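Local coordinates for Tautomerase_3 domain-containing protein (PDB 7M58) that probably acts as a hydrolase of the cis-3-chloroacrylic acid dehalogenase family, within the tautomerase superfamily, as a trimer, at residues A[68-72]-A[104-109]; A[1-5]-A[37-41]. The contacts are given in a common frame with arbitrary orientation. Numbering follows the deposited sequence.

Contact 1 (A[68-72]-A[104-109]); sequences DIRSG and VNEIPG. With SO4 (sulfate ion), chain D.
A parallel strand pair can hold an anion at its carboxyl end, as 68-72 and 104-109 do with a sulfate, probably from the crystallisation liquor. The extended segments 68-70 and 104-107 run 42° apart, 4.5 Å at closest approach, with Asp68, Ile69 and Arg70 bridged to Asn105, Glu106 and Ile107. Val104, within strand 100-107, brings CG1 3.7 Å from Ile69 CD1. Asn105 O accepts from Ile69 N at 3.0 Å; its ND2, on the face shared with Asp68, donates to Asp68 OD1 at 3.3 Å and to OD1 of Asn105 of the second subunit, and its OD1 accepts a weak bond from Asn105 of the third. Glu106 (chi1 m, chi2 t) shares the face of Ile69, CG 4.0 Å from Ile69 CG1, carboxylate salt-bridged to Lys78. Ile107 N donates to Ile69 O at 2.6 Å, and Ile107 O receives Ser71 N at 2.8 Å. Beyond the strand, Pro108 CD lies 3.6 Å from Ser71 OG and Gly109 CA 3.6 Å from Arg70 CG; a water bridges Gly109 N (2.8 Å) and Ser71 O (2.7 Å). The Arg70 CA-to-CB bond points away (chi1 m, chi2 t, chi3 m); its backbone N donates to sulfate O1 at 2.9 Å and its side-chain NE to O3 at a very short 2.5 Å. Helix 75-92 connects these strands as a beta-alpha-beta unit; strand 2-8 flanks 63-70, and Met112 of strand 112-114 touches Arg70 and Ile107.

Contact 2 (A[1-5]-A[37-41]); sequences PSYAV and YLVQV
Pro1, Tyr3, Val39 and Val41 form the apolar centre of a parallel strand pair in the first beta-alpha-beta unit of the tautomerase fold, where helix 14-31 joins strands 2-8 and 40-46. Pro1 CG lies 3.9 Å from Val39 CG2, and its CD 3.7 Å from Leu38 CB. Tyr3 (chi1 m) has CD1 4.2 Å from Val39 CG1 and CB 4.3 Å from Val41 CG2, both valines t. Leu24 of helix 14-31 covers Tyr3. The backbone is extended from Ser2, and from Val39 after a 3-10 segment that ends at Leu38; the CA 1-to-5 and CA 38-to-41 directions are 7° apart. Ser2 bridges Gln40 and Tyr3 bridges Val41, CA to CA 4.5 and 4.7 Å. Gln40 N donates to Pro1 O at 2.9 Å, and Tyr3 N to Gln40 O at 2.8 Å. On the other face lie Ser2 (p) and Gln40 (chi1 t, chi2 t), whose OE1 is hydrogen-bonded to NE2 of His62 of the second subunit while Gln40 NE2 rests 3.2 Å from Ser2 CB.

Two beta-alpha-beta units meet side by side here, illustrating how a tautomerase chain can build one sheet from a repeated motif. Contact 2 belongs to the first unit and contact 1 to the second; their centres are 12 Å apart. The inner strands 2-8 and 63-70 run antiparallel and touch directly, Asp68 N lying 3.0 Å from Ser2 O in a probable hydrogen bond. Both contacts border the sulfate, with the Pro1 side chain about 3 Å from it at nearest atoms and Arg70 bonded to it; His28 and Arg73 bind it too. An amino-terminal proline and an arginine meeting the same anion suit this superfamily's pocket, whose amino-terminal proline is catalytic, so Pro1 is probably the catalytic residue here.

Contact 1 (A[68-72]-A[104-109])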
loop_
_atom_site.group_PDB
_atom_site.type_symbol
_atom_site.label_atom_id
_atom_site.label_comp_id
_atom_site.label_asym_id
_atom_site.label_seq_id
_atom_site.Cartn_x
_atom_site.Cartn_y
_atom_site.Cartn_z
ATOM N N ASP A 68 4.244 2.737 6.701
ATOM C CA ASP A 68 3.438 1.913 7.598
ATOM C C ASP A 68 4.144 1.900 8.954
ATOM O O ASP A 68 5.277 1.425 9.067
ATOM C CB ASP A 68 3.244 0.488 7.066
ATOM C CG ASP A 68 2.305 0.399 5.825
ATOM O OD1 ASP A 68 1.072 0.576 5.962
ATOM O OD2 ASP A 68 2.797 0.102 4.705
ATOM N N ILE A 69 3.490 2.457 9.974
ATOM C CA ILE A 69 4.032 2.547 11.323
ATOM C C ILE A 69 3.029 1.938 12.300
ATOM O O ILE A 69 1.837 1.790 12.010
ATOM C CB ILE A 69 4.364 3.992 11.745
ATOM C CG1 ILE A 69 3.068 4.766 12.029
ATOM C CG2 ILE A 69 5.242 4.687 10.696
ATOM C CD1 ILE A 69 3.313 6.045 12.768
ATOM N N ARG A 70 3.524 1.587 13.477
ATOM C CA ARG A 70 2.665 1.036 14.514
ATOM C C ARG A 70 1.717 2.087 15.077
ATOM O O ARG A 70 2.078 3.257 15.244
ATOM C CB ARG A 70 3.522 0.460 15.635
ATOM C CG ARG A 70 3.934 -0.942 15.374
ATOM C CD ARG A 70 4.995 -1.425 16.325
ATOM N NE ARG A 70 6.179 -0.575 16.274
ATOM C CZ ARG A 70 7.128 -0.559 17.205
ATOM N NH1 ARG A 70 7.040 -1.360 18.255
ATOM N NH2 ARG A 70 8.157 0.269 17.087
ATOM N N SER A 71 0.487 1.670 15.356
ATOM C CA SER A 71 -0.416 2.546 16.087
ATOM C C SER A 71 -0.008 2.611 17.561
ATOM O O SER A 71 0.741 1.765 18.067
ATOM C CB SER A 71 -1.865 2.088 15.917
ATOM O OG SER A 71 -1.935 0.685 15.855
ATOM N N GLY A 72 -0.468 3.670 18.240
ATOM C CA GLY A 72 -0.170 3.888 19.645
ATOM C C GLY A 72 0.792 5.024 19.924
ATOM O O GLY A 72 1.115 5.272 21.095
ATOM N N VAL A 104 0.911 8.541 6.281
ATOM C CA VAL A 104 1.222 7.630 7.378
ATOM C C VAL A 104 0.013 6.750 7.652
ATOM O O VAL A 104 -1.051 7.249 8.062
ATOM C CB VAL A 104 1.667 8.392 8.633
ATOM C CG1 VAL A 104 1.579 7.511 9.874
ATOM C CG2 VAL A 104 3.081 8.870 8.439
ATOM N N ASN A 105 0.126 5.450 7.421
ATOM C CA ASN A 105 -0.893 4.487 7.800
ATOM C C ASN A 105 -0.406 3.807 9.067
ATOM O O ASN A 105 0.767 3.441 9.164
ATOM C CB ASN A 105 -1.158 3.448 6.694
ATOM C CG ASN A 105 -2.291 2.460 7.044
ATOM O OD1 ASN A 105 -3.394 2.864 7.400
ATOM N ND2 ASN A 105 -2.005 1.159 6.953
ATOM N N GLU A 106 -1.292 3.641 10.035
ATOM C CA GLU A 106 -0.925 3.148 11.353
ATOM C C GLU A 106 -1.452 1.743 11.522
ATOM O O GLU A 106 -2.629 1.479 11.259
ATOM C CB GLU A 106 -1.506 4.014 12.452
ATOM C CG GLU A 106 -0.827 5.306 12.618
ATOM C CD GLU A 106 -1.534 6.139 13.648
ATOM O OE1 GLU A 106 -1.377 5.854 14.862
ATOM O OE2 GLU A 106 -2.275 7.068 13.217
ATOM N N ILE A 107 -0.597 0.824 11.928
ATOM C CA ILE A 107 -1.202 -0.486 12.012
ATOM C C ILE A 107 -0.763 -1.063 13.365
ATOM O O ILE A 107 0.318 -0.707 13.848
ATOM C CB ILE A 107 -0.863 -1.300 10.760
ATOM C CG1 ILE A 107 -2.169 -2.051 10.520
ATOM C CG2 ILE A 107 0.159 -2.410 11.010
ATOM C CD1 ILE A 107 -2.261 -2.594 9.281
ATOM N N PRO A 108 -1.593 -1.831 14.071
ATOM C CA PRO A 108 -1.148 -2.387 15.355
ATOM C C PRO A 108 0.107 -3.239 15.207
ATOM O O PRO A 108 0.348 -3.863 14.172
ATOM C CB PRO A 108 -2.346 -3.230 15.809
ATOM C CG PRO A 108 -3.276 -3.277 14.635
ATOM C CD PRO A 108 -3.016 -2.084 13.829
ATOM N N GLY A 109 0.934 -3.218 16.255
ATOM C CA GLY A 109 2.173 -3.983 16.242
ATOM C C GLY A 109 1.954 -5.476 16.077
ATOM O O GLY A 109 2.712 -6.146 15.377
HETATM S S SO4 D . 7.047 1.981 14.170
HETATM O O1 SO4 D . 5.831 2.533 14.909
HETATM O O2 SO4 D . 7.017 2.447 12.746
HETATM O O3 SO4 D . 7.069 0.466 14.212
HETATM O O4 SO4 D . 8.336 2.571 14.693
HETATM O O HOH W 1 0.984 -0.924 17.818
#

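Contact 2 (A[1-5]-A[37-41])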
loop_
_atom_site.group_PDB
_atom_site.type_symbol
_atom_site.label_atom_id
_atom_site.label_comp_id
_atom_site.label_asym_id
_atom_site.label_seq_id
_atom_site.Cartn_x
_atom_site.Cartn_y
_atom_site.Cartn_z
ATOM N N PRO A 1 8.372 -0.451 10.914
ATOM C CA PRO A 1 8.153 0.620 9.934
ATOM C C PRO A 1 8.743 0.338 8.568
ATOM O O PRO A 1 9.939 0.073 8.475
ATOM C CB PRO A 1 8.873 1.820 10.552
ATOM C CG PRO A 1 9.963 1.203 11.370
ATOM C CD PRO A 1 9.369 -0.066 11.932
ATOM N N SER A 2 7.918 0.396 7.526
ATOM C CA SER A 2 8.384 0.267 6.149
ATOM C C SER A 2 7.961 1.515 5.394
ATOM O O SER A 2 6.770 1.820 5.308
ATOM C CB SER A 2 7.845 -0.983 5.459
ATOM O OG SER A 2 6.453 -0.896 5.304
ATOM N N TYR A 3 8.940 2.264 4.911
ATOM C CA TYR A 3 8.707 3.393 4.031
ATOM C C TYR A 3 8.767 2.936 2.580
ATOM O O TYR A 3 9.786 2.392 2.140
ATOM C CB TYR A 3 9.738 4.488 4.288
ATOM C CG TYR A 3 9.580 5.116 5.644
ATOM C CD1 TYR A 3 10.167 4.549 6.765
ATOM C CD2 TYR A 3 8.827 6.272 5.806
ATOM C CE1 TYR A 3 10.021 5.112 8.006
ATOM C CE2 TYR A 3 8.678 6.845 7.049
ATOM C CZ TYR A 3 9.271 6.255 8.146
ATOM O OH TYR A 3 9.133 6.821 9.389
ATOM N N ALA A 4 7.681 3.143 1.841
ATOM C CA ALA A 4 7.692 2.952 0.400
ATOM C C ALA A 4 7.742 4.325 -0.258
ATOM O O ALA A 4 6.973 5.223 0.097
ATOM C CB ALA A 4 6.479 2.150 -0.060
ATOM N N VAL A 5 8.688 4.502 -1.169
ATOM C CA VAL A 5 8.959 5.787 -1.803
ATOM C C VAL A 5 8.699 5.612 -3.283
ATOM O O VAL A 5 9.370 4.809 -3.940
ATOM C CB VAL A 5 10.402 6.258 -1.567
ATOM C CG1 VAL A 5 10.651 7.534 -2.336
ATOM C CG2 VAL A 5 10.711 6.410 -0.062
ATOM N N TYR A 37 17.078 -0.919 13.418
ATOM C CA TYR A 37 17.018 -2.225 12.772
ATOM C C TYR A 37 15.589 -2.611 12.398
ATOM O O TYR A 37 15.400 -3.591 11.668
ATOM C CB TYR A 37 17.647 -3.330 13.659
ATOM C CG TYR A 37 17.066 -3.504 15.058
ATOM C CD1 TYR A 37 15.770 -3.988 15.230
ATOM C CD2 TYR A 37 17.816 -3.218 16.209
ATOM C CE1 TYR A 37 15.213 -4.152 16.490
ATOM C CE2 TYR A 37 17.261 -3.384 17.484
ATOM C CZ TYR A 37 15.954 -3.853 17.609
ATOM O OH TYR A 37 15.345 -4.024 18.828
ATOM N N LEU A 38 14.586 -1.856 12.850
ATOM C CA LEU A 38 13.212 -2.138 12.472
ATOM C C LEU A 38 12.822 -1.501 11.146
ATOM O O LEU A 38 11.769 -1.842 10.598
ATOM C CB LEU A 38 12.250 -1.649 13.558
ATOM C CG LEU A 38 12.195 -2.423 14.885
ATOM C CD1 LEU A 38 10.961 -2.019 15.695
ATOM C CD2 LEU A 38 12.235 -3.912 14.669
ATOM N N VAL A 39 13.642 -0.605 10.617
ATOM C CA VAL A 39 13.227 0.265 9.527
ATOM C C VAL A 39 13.563 -0.377 8.185
ATOM O O VAL A 39 14.710 -0.768 7.922
ATOM C CB VAL A 39 13.883 1.648 9.655
ATOM C CG1 VAL A 39 13.356 2.569 8.570
ATOM C CG2 VAL A 39 13.673 2.215 11.057
ATOM N N GLN A 40 12.554 -0.470 7.330
ATOM C CA GLN A 40 12.691 -0.920 5.963
ATOM C C GLN A 40 12.321 0.230 5.032
ATOM O O GLN A 40 11.343 0.938 5.282
ATOM C CB GLN A 40 11.788 -2.141 5.726
ATOM C CG GLN A 40 11.634 -2.563 4.288
ATOM C CD GLN A 40 10.696 -3.748 4.153
ATOM O OE1 GLN A 40 11.128 -4.903 4.115
ATOM N NE2 GLN A 40 9.402 -3.468 4.074
ATOM N N VAL A 41 13.115 0.439 3.982
ATOM C CA VAL A 41 12.830 1.444 2.967
ATOM C C VAL A 41 12.787 0.761 1.612
ATOM O O VAL A 41 13.713 0.024 1.248
ATOM C CB VAL A 41 13.874 2.575 2.942
ATOM C CG1 VAL A 41 13.554 3.536 1.794
ATOM C CG2 VAL A 41 13.911 3.316 4.263
#